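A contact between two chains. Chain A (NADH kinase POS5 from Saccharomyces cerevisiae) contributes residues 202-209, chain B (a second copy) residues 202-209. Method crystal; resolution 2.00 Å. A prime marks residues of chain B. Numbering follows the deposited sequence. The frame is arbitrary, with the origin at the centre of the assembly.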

ATOM      1  N   ILE A 202      19.033   9.577  -3.317  1.00 18.29           N
ATOM      2  CA  ILE A 202      19.498   9.542  -4.681  1.00 18.53           C
ATOM      3  C   ILE A 202      18.370   8.903  -5.471  1.00 18.88           C
ATOM      4  O   ILE A 202      17.888   7.815  -5.104  1.00 19.06           O
ATOM      5  N   PHE A 203      17.929   9.557  -6.539  1.00 17.94           N
ATOM      6  CA  PHE A 203      16.853   8.958  -7.342  1.00 18.26           C
ATOM      7  C   PHE A 203      16.974   9.112  -8.838  1.00 17.80           C
ATOM      8  O   PHE A 203      17.610  10.042  -9.333  1.00 16.94           O
ATOM      9  N   LEU A 204      16.398   8.136  -9.529  1.00 17.30           N
ATOM     10  CA  LEU A 204      16.329   8.084 -10.973  1.00 17.45           C
ATOM     11  C   LEU A 204      14.861   8.234 -11.342  1.00 18.28           C
ATOM     12  O   LEU A 204      13.991   7.672 -10.670  1.00 16.97           O
ATOM     13  N   HIS A 205      14.579   9.007 -12.384  1.00 18.48           N
ATOM     14  CA  HIS A 205      13.196   9.270 -12.769  1.00 19.05           C
ATOM     15  C   HIS A 205      13.104   9.534 -14.268  1.00 20.00           C
ATOM     16  O   HIS A 205      14.014  10.133 -14.840  1.00 19.85           O
ATOM     17  N   ARG A 206      12.015   9.087 -14.890  1.00 20.39           N
ATOM     18  CA  ARG A 206      11.770   9.305 -16.319  1.00 21.57           C
ATOM     19  C   ARG A 206      11.678  10.792 -16.662  1.00 22.73           C
ATOM     20  O   ARG A 206      11.953  11.181 -17.790  1.00 22.94           O
ATOM     21  N   GLY A 207      11.290  11.607 -15.679  1.00 24.61           N
ATOM     22  CA  GLY A 207      11.251  13.066 -15.809  1.00 26.98           C
ATOM     23  C   GLY A 207      10.421  13.543 -16.985  1.00 28.74           C
ATOM     24  O   GLY A 207       9.223  13.276 -17.053  1.00 28.85           O
ATOM     25  N   ASN A 208      11.078  14.232 -17.917  1.00 30.45           N
ATOM     26  CA  ASN A 208      10.430  14.771 -19.117  1.00 32.28           C
ATOM     27  C   ASN A 208       9.967  13.718 -20.124  1.00 32.44           C
ATOM     28  O   ASN A 208       9.061  13.968 -20.916  1.00 33.21           O
ATOM     29  N   SER A 209      10.625  12.563 -20.115  1.00 32.12           N
ATOM     30  CA  SER A 209      10.325  11.486 -21.041  1.00 31.71           C
ATOM     31  C   SER A 209       8.968  10.843 -20.709  1.00 31.88           C
ATOM     32  O   SER A 209       8.655  10.641 -19.532  1.00 32.25           O
TER
ATOM     33  N   ILE B 202      -6.078  10.514 -17.879  1.00 18.53           N
ATOM     34  CA  ILE B 202      -5.612  11.858 -18.085  1.00 19.05           C
ATOM     35  C   ILE B 202      -4.776  12.091 -16.851  1.00 19.83           C
ATOM     36  O   ILE B 202      -5.249  11.848 -15.745  1.00 20.13           O
ATOM     37  N   PHE B 203      -3.533  12.533 -17.020  1.00 19.47           N
ATOM     38  CA  PHE B 203      -2.740  12.815 -15.847  1.00 20.42           C
ATOM     39  C   PHE B 203      -1.933  14.098 -15.912  1.00 20.13           C
ATOM     40  O   PHE B 203      -1.567  14.581 -16.989  1.00 20.42           O
ATOM     41  N   LEU B 204      -1.716  14.651 -14.730  1.00 19.87           N
ATOM     42  CA  LEU B 204      -0.895  15.833 -14.532  1.00 20.45           C
ATOM     43  C   LEU B 204       0.349  15.391 -13.786  1.00 20.75           C
ATOM     44  O   LEU B 204       0.248  14.599 -12.859  1.00 20.54           O
ATOM     45  N   HIS B 205       1.516  15.900 -14.180  1.00 20.84           N
ATOM     46  CA  HIS B 205       2.775  15.466 -13.563  1.00 21.26           C
ATOM     47  C   HIS B 205       3.828  16.572 -13.610  1.00 21.71           C
ATOM     48  O   HIS B 205       3.875  17.345 -14.570  1.00 21.69           O
ATOM     49  N   ARG B 206       4.665  16.651 -12.579  1.00 22.25           N
ATOM     50  CA  ARG B 206       5.780  17.612 -12.571  1.00 23.20           C
ATOM     51  C   ARG B 206       6.761  17.415 -13.741  1.00 24.18           C
ATOM     52  O   ARG B 206       7.429  18.368 -14.175  1.00 24.30           O
ATOM     53  N   GLY B 207       6.833  16.188 -14.249  1.00 24.46           N
ATOM     54  CA  GLY B 207       7.680  15.862 -15.385  1.00 26.46           C
ATOM     55  C   GLY B 207       9.122  16.274 -15.170  1.00 27.65           C
ATOM     56  O   GLY B 207       9.761  15.862 -14.204  1.00 27.42           O
ATOM     57  N   ASN B 208       9.603  17.125 -16.066  1.00 28.89           N
ATOM     58  CA  ASN B 208      10.963  17.642 -16.034  1.00 30.84           C
ATOM     59  C   ASN B 208      11.277  18.529 -14.824  1.00 31.14           C
ATOM     60  O   ASN B 208      12.440  18.653 -14.442  1.00 31.46           O
ATOM     61  N   SER B 209      10.246  19.132 -14.225  1.00 30.91           N
ATOM     62  CA  SER B 209      10.425  20.051 -13.099  1.00 30.90           C
ATOM     63  C   SER B 209      10.732  19.338 -11.779  1.00 31.61           C
ATOM     64  O   SER B 209      10.060  18.368 -11.418  1.00 31.78           O
TER

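Two copies of the same strand-and-turn meet at their tips, and no direct hydrogen bond crosses between them; His205 and Arg206 are each tied to their own turn while they pack against the partner. In the strand, Phe203 and His205 point toward the partner, as do Phe203′ and His205′, while Ile202 and Leu204 stay out of reach.

His205 is t (chi1 -159°, chi2 -76°), a conformation that brings ND1 over its own turn, where Gly207 N donates to His205 ND1 at 2.9 Å. With ND1 accepting, NE2 is left for the interface: one water lies 2.8 Å from His205 NE2 and 2.8 Å from His205′ NE2, bridging the two rings. The imidazoles meet rim to rim, planes at 43°, with His205 CE1 3.6 Å from His205′ CE1.

Arg206 starts sideways, yet its p, t, t chain (chi1 64°, then extended) carries the guanidinium to the partner. Chi4 of 83° turns the group so that NH1 reaches back to its own turn, Arg206 NH1 to Ser209 O at 2.9 Å, while NH2 lies over one face of the His205′ ring, 3.7 Å from His205′ CD2. Phe203′, p at chi1 59°, has its CE1 4.0 Å from the same Arg206 NH2. Arg206′ repeats the arrangement on His205 and Phe203.

At the centre the type II' turns touch through glycine. Gly207, at phi 55°, suits the turn, and the two backbones come close here: Gly207′ CA approaches Gly207 O at 3.4 Å, a CA-H...O contact returned by Gly207 CA and Gly207′ O at 3.6 Å. Beside them Asn208, t at -152°, sets OD1 3.3 Å from Asn208′ CB, a packing contact at the exposed margin. Ser209 points away.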

ATOM      1  CB  ILE A 202      20.778   8.695  -4.799  1.00 18.46           C
ATOM      2  CG1 ILE A 202      21.899   9.363  -3.989  1.00 18.25           C
ATOM      3  CG2 ILE A 202      21.177   8.501  -6.292  1.00 19.66           C
ATOM      4  CD1 ILE A 202      22.813   8.393  -3.242  1.00 20.35           C
ATOM      5  CB  PHE A 203      15.435   9.336  -6.838  1.00 18.13           C
ATOM      6  CG  PHE A 203      15.118  10.808  -6.870  1.00 19.33           C
ATOM      7  CD1 PHE A 203      14.541  11.390  -7.995  1.00 20.86           C
ATOM      8  CD2 PHE A 203      15.328  11.596  -5.755  1.00 19.96           C
ATOM      9  CE1 PHE A 203      14.220  12.751  -8.006  1.00 22.33           C
ATOM     10  CE2 PHE A 203      14.998  12.965  -5.764  1.00 21.45           C
ATOM     11  CZ  PHE A 203      14.451  13.533  -6.887  1.00 19.60           C
ATOM     12  CB  LEU A 204      16.878   6.753 -11.477  1.00 17.16           C
ATOM     13  CG  LEU A 204      18.374   6.530 -11.232  1.00 17.77           C
ATOM     14  CD1 LEU A 204      18.755   5.073 -11.459  1.00 17.19           C
ATOM     15  CD2 LEU A 204      19.206   7.450 -12.151  1.00 15.66           C
ATOM     16  CB  HIS A 205      12.637  10.456 -11.986  1.00 19.17           C
ATOM     17  CG  HIS A 205      11.141  10.483 -11.930  1.00 20.23           C
ATOM     18  ND1 HIS A 205      10.366  10.872 -13.000  1.00 20.66           N
ATOM     19  CD2 HIS A 205      10.278  10.138 -10.947  1.00 18.76           C
ATOM     20  CE1 HIS A 205       9.089  10.769 -12.678  1.00 20.47           C
ATOM     21  NE2 HIS A 205       9.009  10.337 -11.433  1.00 19.41           N
ATOM     22  CB  ARG A 206      10.508   8.561 -16.779  1.00 20.91           C
ATOM     23  CG  ARG A 206       9.205   9.051 -16.140  1.00 20.66           C
ATOM     24  CD  ARG A 206       7.979   8.340 -16.721  1.00 21.98           C
ATOM     25  NE  ARG A 206       6.738   8.838 -16.121  1.00 22.36           N
ATOM     26  CZ  ARG A 206       6.087   9.934 -16.513  1.00 23.11           C
ATOM     27  NH1 ARG A 206       6.542  10.660 -17.534  1.00 23.42           N
ATOM     28  NH2 ARG A 206       4.968  10.300 -15.896  1.00 21.08           N
ATOM     29  CB  ASN A 208      11.385  15.723 -19.836  1.00 32.56           C
ATOM     30  CG  ASN A 208      10.657  16.791 -20.608  1.00 35.32           C
ATOM     31  OD1 ASN A 208       9.751  17.439 -20.082  1.00 36.26           O
ATOM     32  ND2 ASN A 208      11.050  16.988 -21.867  1.00 37.77           N
ATOM     33  CB  SER A 209      11.445  10.449 -20.996  1.00 31.08           C
ATOM     34  OG  SER A 209      11.076   9.271 -21.670  1.00 30.44           O
TER
ATOM     35  CB  ILE B 202      -6.791  12.829 -18.109  1.00 19.09           C
ATOM     36  CG1 ILE B 202      -7.708  12.484 -19.286  1.00 18.47           C
ATOM     37  CG2 ILE B 202      -6.285  14.307 -18.179  1.00 21.17           C
ATOM     38  CD1 ILE B 202      -9.183  12.524 -18.964  1.00 20.39           C
ATOM     39  CB  PHE B 203      -1.896  11.603 -15.386  1.00 20.43           C
ATOM     40  CG  PHE B 203      -0.912  11.086 -16.414  1.00 21.86           C
ATOM     41  CD1 PHE B 203       0.393  11.554 -16.442  1.00 22.35           C
ATOM     42  CD2 PHE B 203      -1.283  10.093 -17.314  1.00 22.50           C
ATOM     43  CE1 PHE B 203       1.319  11.045 -17.380  1.00 25.42           C
ATOM     44  CE2 PHE B 203      -0.369   9.581 -18.246  1.00 24.53           C
ATOM     45  CZ  PHE B 203       0.932  10.063 -18.279  1.00 24.41           C
ATOM     46  CB  LEU B 204      -1.661  16.867 -13.707  1.00 20.16           C
ATOM     47  CG  LEU B 204      -2.878  17.504 -14.382  1.00 21.84           C
ATOM     48  CD1 LEU B 204      -3.752  18.264 -13.360  1.00 22.52           C
ATOM     49  CD2 LEU B 204      -2.426  18.421 -15.534  1.00 21.38           C
ATOM     50  CB  HIS B 205       3.305  14.217 -14.291  1.00 20.51           C
ATOM     51  CG  HIS B 205       4.288  13.413 -13.489  1.00 21.37           C
ATOM     52  ND1 HIS B 205       5.597  13.807 -13.291  1.00 20.72           N
ATOM     53  CD2 HIS B 205       4.154  12.224 -12.850  1.00 19.56           C
ATOM     54  CE1 HIS B 205       6.224  12.897 -12.563  1.00 21.46           C
ATOM     55  NE2 HIS B 205       5.372  11.927 -12.281  1.00 19.60           N
ATOM     56  CB  ARG B 206       6.512  17.605 -11.217  1.00 22.96           C
ATOM     57  CG  ARG B 206       7.204  16.292 -10.862  1.00 23.24           C
ATOM     58  CD  ARG B 206       7.940  16.365  -9.514  1.00 21.49           C
ATOM     59  NE  ARG B 206       8.672  15.121  -9.271  1.00 23.15           N
ATOM     60  CZ  ARG B 206       9.845  14.810  -9.829  1.00 24.15           C
ATOM     61  NH1 ARG B 206      10.453  15.664 -10.654  1.00 22.93           N
ATOM     62  NH2 ARG B 206      10.418  13.641  -9.563  1.00 21.34           N
ATOM     63  CB  ASN B 208      11.246  18.418 -17.326  1.00 31.49           C
ATOM     64  CG  ASN B 208      12.727  18.433 -17.692  1.00 33.71           C
ATOM     65  OD1 ASN B 208      13.383  17.391 -17.728  1.00 35.51           O
ATOM     66  ND2 ASN B 208      13.253  19.620 -17.982  1.00 35.59           N
ATOM     67  CB  SER B 209       9.194  20.951 -12.937  1.00 30.94           C
ATOM     68  OG  SER B 209       9.270  21.711 -11.748  1.00 29.23           O
TER
HETATM   69  O   HOH W   1       6.407  10.010 -10.594  1.00 13.47           O